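Long-range contact in Gp26 (Listeria phage P40, PDB 4JZ5), which probably hydrolyses the glycan strands of Listeria peptidoglycan, as a phage endolysin whose catalytic domain belongs to glycosyl hydrolase family 25: residues 84-98 with 131-143. Sequence-based numbering, arbitrary orientation.
Sequences FEGGQDTINEANMLV and ECQRFIDHVKGQT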
# COMPACT_ATOMS: atom_id res chain seq x y z
N PHE A 84 9.82 4.79 11.59
CA PHE A 84 9.99 4.46 13.00
C PHE A 84 11.45 4.41 13.46
O PHE A 84 12.36 4.05 12.72
CB PHE A 84 9.21 3.19 13.41
CG PHE A 84 9.32 2.02 12.46
CD1 PHE A 84 10.49 1.30 12.33
CD2 PHE A 84 8.21 1.58 11.77
CE1 PHE A 84 10.55 0.19 11.49
CE2 PHE A 84 8.26 0.46 10.96
CZ PHE A 84 9.43 -0.24 10.81
N GLU A 85 11.63 4.78 14.72
CA GLU A 85 12.95 4.89 15.32
C GLU A 85 13.45 3.58 15.94
O GLU A 85 14.62 3.49 16.32
CB GLU A 85 12.95 5.98 16.40
CG GLU A 85 12.73 7.38 15.83
CD GLU A 85 12.88 8.50 16.83
OE1 GLU A 85 13.10 8.22 18.03
OE2 GLU A 85 12.82 9.69 16.40
N GLY A 86 12.58 2.57 16.03
CA GLY A 86 12.87 1.37 16.78
C GLY A 86 12.14 1.38 18.10
O GLY A 86 11.46 2.35 18.44
N GLY A 87 12.24 0.29 18.85
CA GLY A 87 11.65 0.25 20.18
C GLY A 87 10.17 0.56 20.18
O GLY A 87 9.42 0.09 19.33
N GLN A 88 9.74 1.35 21.15
CA GLN A 88 8.33 1.65 21.28
C GLN A 88 7.81 2.44 20.09
O GLN A 88 6.64 2.33 19.75
CB GLN A 88 8.07 2.41 22.57
CG GLN A 88 6.60 2.71 22.83
CD GLN A 88 5.76 1.46 22.94
OE1 GLN A 88 6.20 0.46 23.50
NE2 GLN A 88 4.54 1.52 22.42
N ASP A 89 8.66 3.24 19.44
CA ASP A 89 8.20 4.02 18.30
C ASP A 89 7.71 3.13 17.17
O ASP A 89 6.77 3.50 16.47
CB ASP A 89 9.32 4.94 17.81
CG ASP A 89 8.82 6.00 16.85
OD1 ASP A 89 7.85 6.71 17.18
OD2 ASP A 89 9.43 6.16 15.78
N THR A 90 8.31 1.97 16.97
CA THR A 90 7.84 1.05 15.95
C THR A 90 6.40 0.62 16.23
O THR A 90 5.56 0.57 15.33
CB THR A 90 8.75 -0.17 15.88
OG1 THR A 90 10.09 0.28 15.67
CG2 THR A 90 8.34 -1.13 14.77
N ILE A 91 6.13 0.31 17.49
CA ILE A 91 4.79 -0.08 17.89
C ILE A 91 3.83 1.10 17.79
O ILE A 91 2.68 0.95 17.35
CB ILE A 91 4.80 -0.66 19.33
CG1 ILE A 91 5.76 -1.85 19.42
CG2 ILE A 91 3.40 -1.06 19.77
CD1 ILE A 91 5.45 -2.97 18.42
N ASN A 92 4.29 2.29 18.16
CA ASN A 92 3.42 3.46 18.04
C ASN A 92 3.04 3.71 16.58
O ASN A 92 1.91 4.09 16.28
CB ASN A 92 4.06 4.69 18.67
CG ASN A 92 4.17 4.59 20.18
OD1 ASN A 92 3.45 3.82 20.81
ND2 ASN A 92 5.05 5.38 20.76
N GLU A 93 3.98 3.47 15.66
CA GLU A 93 3.66 3.59 14.24
C GLU A 93 2.69 2.49 13.80
O GLU A 93 1.77 2.74 13.02
CB GLU A 93 4.92 3.57 13.38
CG GLU A 93 5.69 4.89 13.48
CD GLU A 93 6.55 5.23 12.29
OE1 GLU A 93 6.42 4.57 11.22
OE2 GLU A 93 7.33 6.19 12.41
N ALA A 94 2.88 1.27 14.29
CA ALA A 94 1.92 0.21 14.00
C ALA A 94 0.52 0.62 14.46
O ALA A 94 -0.47 0.38 13.76
CB ALA A 94 2.35 -1.08 14.65
N ASN A 95 0.44 1.27 15.63
CA ASN A 95 -0.84 1.74 16.12
C ASN A 95 -1.45 2.85 15.28
O ASN A 95 -2.66 3.01 15.26
CB ASN A 95 -0.73 2.18 17.57
CG ASN A 95 -0.61 1.02 18.51
OD1 ASN A 95 -1.09 -0.08 18.22
ND2 ASN A 95 -0.00 1.25 19.67
N MET A 96 -0.63 3.62 14.56
CA MET A 96 -1.15 4.60 13.60
C MET A 96 -1.94 3.88 12.51
O MET A 96 -3.03 4.30 12.12
CB MET A 96 -0.02 5.39 12.93
CG MET A 96 0.70 6.38 13.83
SD MET A 96 -0.27 7.85 14.27
CE MET A 96 -0.33 8.77 12.75
N LEU A 97 -1.37 2.82 11.98
CA LEU A 97 -2.04 2.07 10.93
C LEU A 97 -3.32 1.42 11.47
O LEU A 97 -4.36 1.43 10.80
CB LEU A 97 -1.10 1.04 10.32
CG LEU A 97 -1.66 0.16 9.19
CD1 LEU A 97 -2.31 0.95 8.06
CD2 LEU A 97 -0.56 -0.71 8.63
N VAL A 98 -3.26 0.86 12.68
CA VAL A 98 -4.46 0.29 13.29
C VAL A 98 -5.52 1.37 13.49
O VAL A 98 -6.71 1.15 13.18
CB VAL A 98 -4.13 -0.41 14.62
CG1 VAL A 98 -5.40 -0.92 15.32
CG2 VAL A 98 -3.16 -1.56 14.40
N GLU A 131 12.62 -4.91 12.86
CA GLU A 131 11.68 -3.86 13.19
C GLU A 131 10.46 -3.90 12.27
O GLU A 131 9.34 -3.70 12.73
CB GLU A 131 12.37 -2.50 13.18
CG GLU A 131 13.42 -2.36 14.29
CD GLU A 131 12.84 -2.52 15.67
OE1 GLU A 131 11.77 -1.97 15.96
OE2 GLU A 131 13.47 -3.23 16.48
N CYS A 132 10.66 -4.21 10.99
CA CYS A 132 9.53 -4.43 10.11
C CYS A 132 8.66 -5.56 10.65
O CYS A 132 7.45 -5.48 10.61
CB CYS A 132 9.99 -4.75 8.69
SG CYS A 132 10.58 -3.32 7.78
N GLN A 133 9.30 -6.63 11.11
CA GLN A 133 8.55 -7.76 11.65
C GLN A 133 7.73 -7.36 12.88
O GLN A 133 6.57 -7.77 13.01
CB GLN A 133 9.47 -8.93 12.01
CG GLN A 133 8.69 -10.21 12.24
CD GLN A 133 8.11 -10.72 10.95
OE1 GLN A 133 8.86 -11.06 10.03
NE2 GLN A 133 6.80 -10.67 10.80
N ARG A 134 8.33 -6.59 13.79
CA ARG A 134 7.61 -6.12 14.96
C ARG A 134 6.39 -5.31 14.56
O ARG A 134 5.31 -5.48 15.15
CB ARG A 134 8.52 -5.29 15.87
CG ARG A 134 9.66 -6.10 16.49
CD ARG A 134 10.54 -5.20 17.35
NE ARG A 134 9.83 -4.74 18.53
CZ ARG A 134 9.69 -3.48 18.92
NH1 ARG A 134 10.23 -2.48 18.24
NH2 ARG A 134 8.99 -3.22 20.01
N PHE A 135 6.54 -4.43 13.58
CA PHE A 135 5.42 -3.63 13.09
C PHE A 135 4.30 -4.51 12.55
O PHE A 135 3.14 -4.36 12.94
CB PHE A 135 5.94 -2.67 12.01
CG PHE A 135 4.87 -1.80 11.39
CD1 PHE A 135 4.00 -2.30 10.44
CD2 PHE A 135 4.76 -0.46 11.75
CE1 PHE A 135 3.03 -1.49 9.87
CE2 PHE A 135 3.80 0.36 11.19
CZ PHE A 135 2.93 -0.17 10.25
N ILE A 136 4.65 -5.41 11.65
CA ILE A 136 3.68 -6.27 10.98
C ILE A 136 2.98 -7.19 11.98
O ILE A 136 1.75 -7.32 11.95
CB ILE A 136 4.37 -7.03 9.85
CG1 ILE A 136 4.73 -6.05 8.72
CG2 ILE A 136 3.51 -8.20 9.35
CD1 ILE A 136 5.66 -6.62 7.68
N ASP A 137 3.75 -7.81 12.87
CA ASP A 137 3.16 -8.66 13.89
C ASP A 137 2.15 -7.88 14.71
O ASP A 137 1.09 -8.40 15.08
CB ASP A 137 4.22 -9.18 14.85
CG ASP A 137 5.18 -10.19 14.23
OD1 ASP A 137 4.97 -10.65 13.10
OD2 ASP A 137 6.17 -10.53 14.92
N HIS A 138 2.49 -6.65 15.08
CA HIS A 138 1.58 -5.87 15.91
C HIS A 138 0.28 -5.58 15.18
O HIS A 138 -0.81 -5.75 15.74
CB HIS A 138 2.25 -4.58 16.38
CG HIS A 138 1.47 -3.87 17.42
ND1 HIS A 138 1.41 -4.32 18.72
CD2 HIS A 138 0.69 -2.76 17.37
CE1 HIS A 138 0.63 -3.52 19.42
NE2 HIS A 138 0.19 -2.56 18.63
N VAL A 139 0.38 -5.12 13.94
CA VAL A 139 -0.82 -4.78 13.20
C VAL A 139 -1.71 -6.02 12.98
O VAL A 139 -2.93 -5.96 13.16
CB VAL A 139 -0.48 -4.11 11.86
CG1 VAL A 139 -1.73 -3.84 11.06
CG2 VAL A 139 0.30 -2.83 12.09
N LYS A 140 -1.10 -7.13 12.58
CA LYS A 140 -1.86 -8.37 12.39
C LYS A 140 -2.53 -8.79 13.70
O LYS A 140 -3.71 -9.17 13.70
CB LYS A 140 -0.95 -9.50 11.89
CG LYS A 140 -0.54 -9.33 10.43
CD LYS A 140 0.48 -10.37 9.98
CE LYS A 140 0.00 -11.81 10.07
NZ LYS A 140 -1.17 -12.08 9.19
N GLY A 141 -1.80 -8.72 14.80
CA GLY A 141 -2.34 -9.14 16.08
C GLY A 141 -3.45 -8.26 16.60
O GLY A 141 -4.30 -8.73 17.36
N GLN A 142 -3.44 -6.98 16.23
CA GLN A 142 -4.48 -6.06 16.65
C GLN A 142 -5.75 -6.17 15.82
O GLN A 142 -6.84 -5.94 16.34
CB GLN A 142 -3.97 -4.61 16.60
CG GLN A 142 -2.88 -4.28 17.61
CD GLN A 142 -3.32 -4.41 19.06
OE1 GLN A 142 -2.74 -5.17 19.83
NE2 GLN A 142 -4.33 -3.65 19.44
N THR A 143 -5.62 -6.51 14.55
CA THR A 143 -6.72 -6.39 13.61
C THR A 143 -7.22 -7.71 13.01
O THR A 143 -8.37 -7.78 12.61
CB THR A 143 -6.34 -5.49 12.42
OG1 THR A 143 -5.32 -6.11 11.62
CG2 THR A 143 -5.90 -4.11 12.89
O HOH W 1 13.54 -2.40 18.96
O HOH W 2 8.33 -1.53 22.32
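Phe-135 turns CG trans to its own backbone N (chi1 179°), His-138 takes the same chi1 rotamer, and this swings the two rings across to helix 87-98. The Phe-135 ring enters as a knob into the hole formed by Thr-90, Glu-93, Ala-94 and Leu-97: Ala-94 CB lies over one face, offset toward the rim, and Leu-97 CD2 meets the ring edge. Its CE2 comes within 3.4 Å of Ala-94 N. The Phe-84 ring lies nearly parallel to Phe-135 but slid aside, the centroids 5.8 Å apart, while Thr-90 CG2 sits over the centre of one Phe-84 face. His-138 is sandwiched between Ile-91 CG2, centred over one face, and Gln-142 CG of its own helix, off-centre over the other. Its NE2 donates to Asn-95 OD1 at 2.8 Å; the acceptor lies in the ring plane, but the bond is bent, with an N-H...O angle of 140°. Helices 87-106 and 128-143 are neighbours on the outside of the beta/alpha barrel-like family 25 fold, with segment axes 8.7 Å apart and crossing at -40°. Beneath them, Leu-97 rests on Leu-78 and His-80 of strand 76-81, and Phe-135 on Leu-116 of strand 114-117. At the N-terminal end, Glu-131, bent at chi2, offers OE1 to two donors: Thr-90 OG1 on the anti side at 2.8 Å, and Arg-134 NH1 through the syn lone pair in a salt bridge. NH1 also reaches Gly-87 O at 2.9 Å, nearly straight; with Gly-87 O and Glu-131 OE1 both in the guanidinium plane, the two bonds to NH1 fix its orientation, and Ile-91 CD1 covers one face. A water bridges Gly-87 N and Glu-131 OE2. Toward the C-terminal end, Val-98 CG2 packs on Gln-142 CB at 3.8 Å and on Thr-143 CG2.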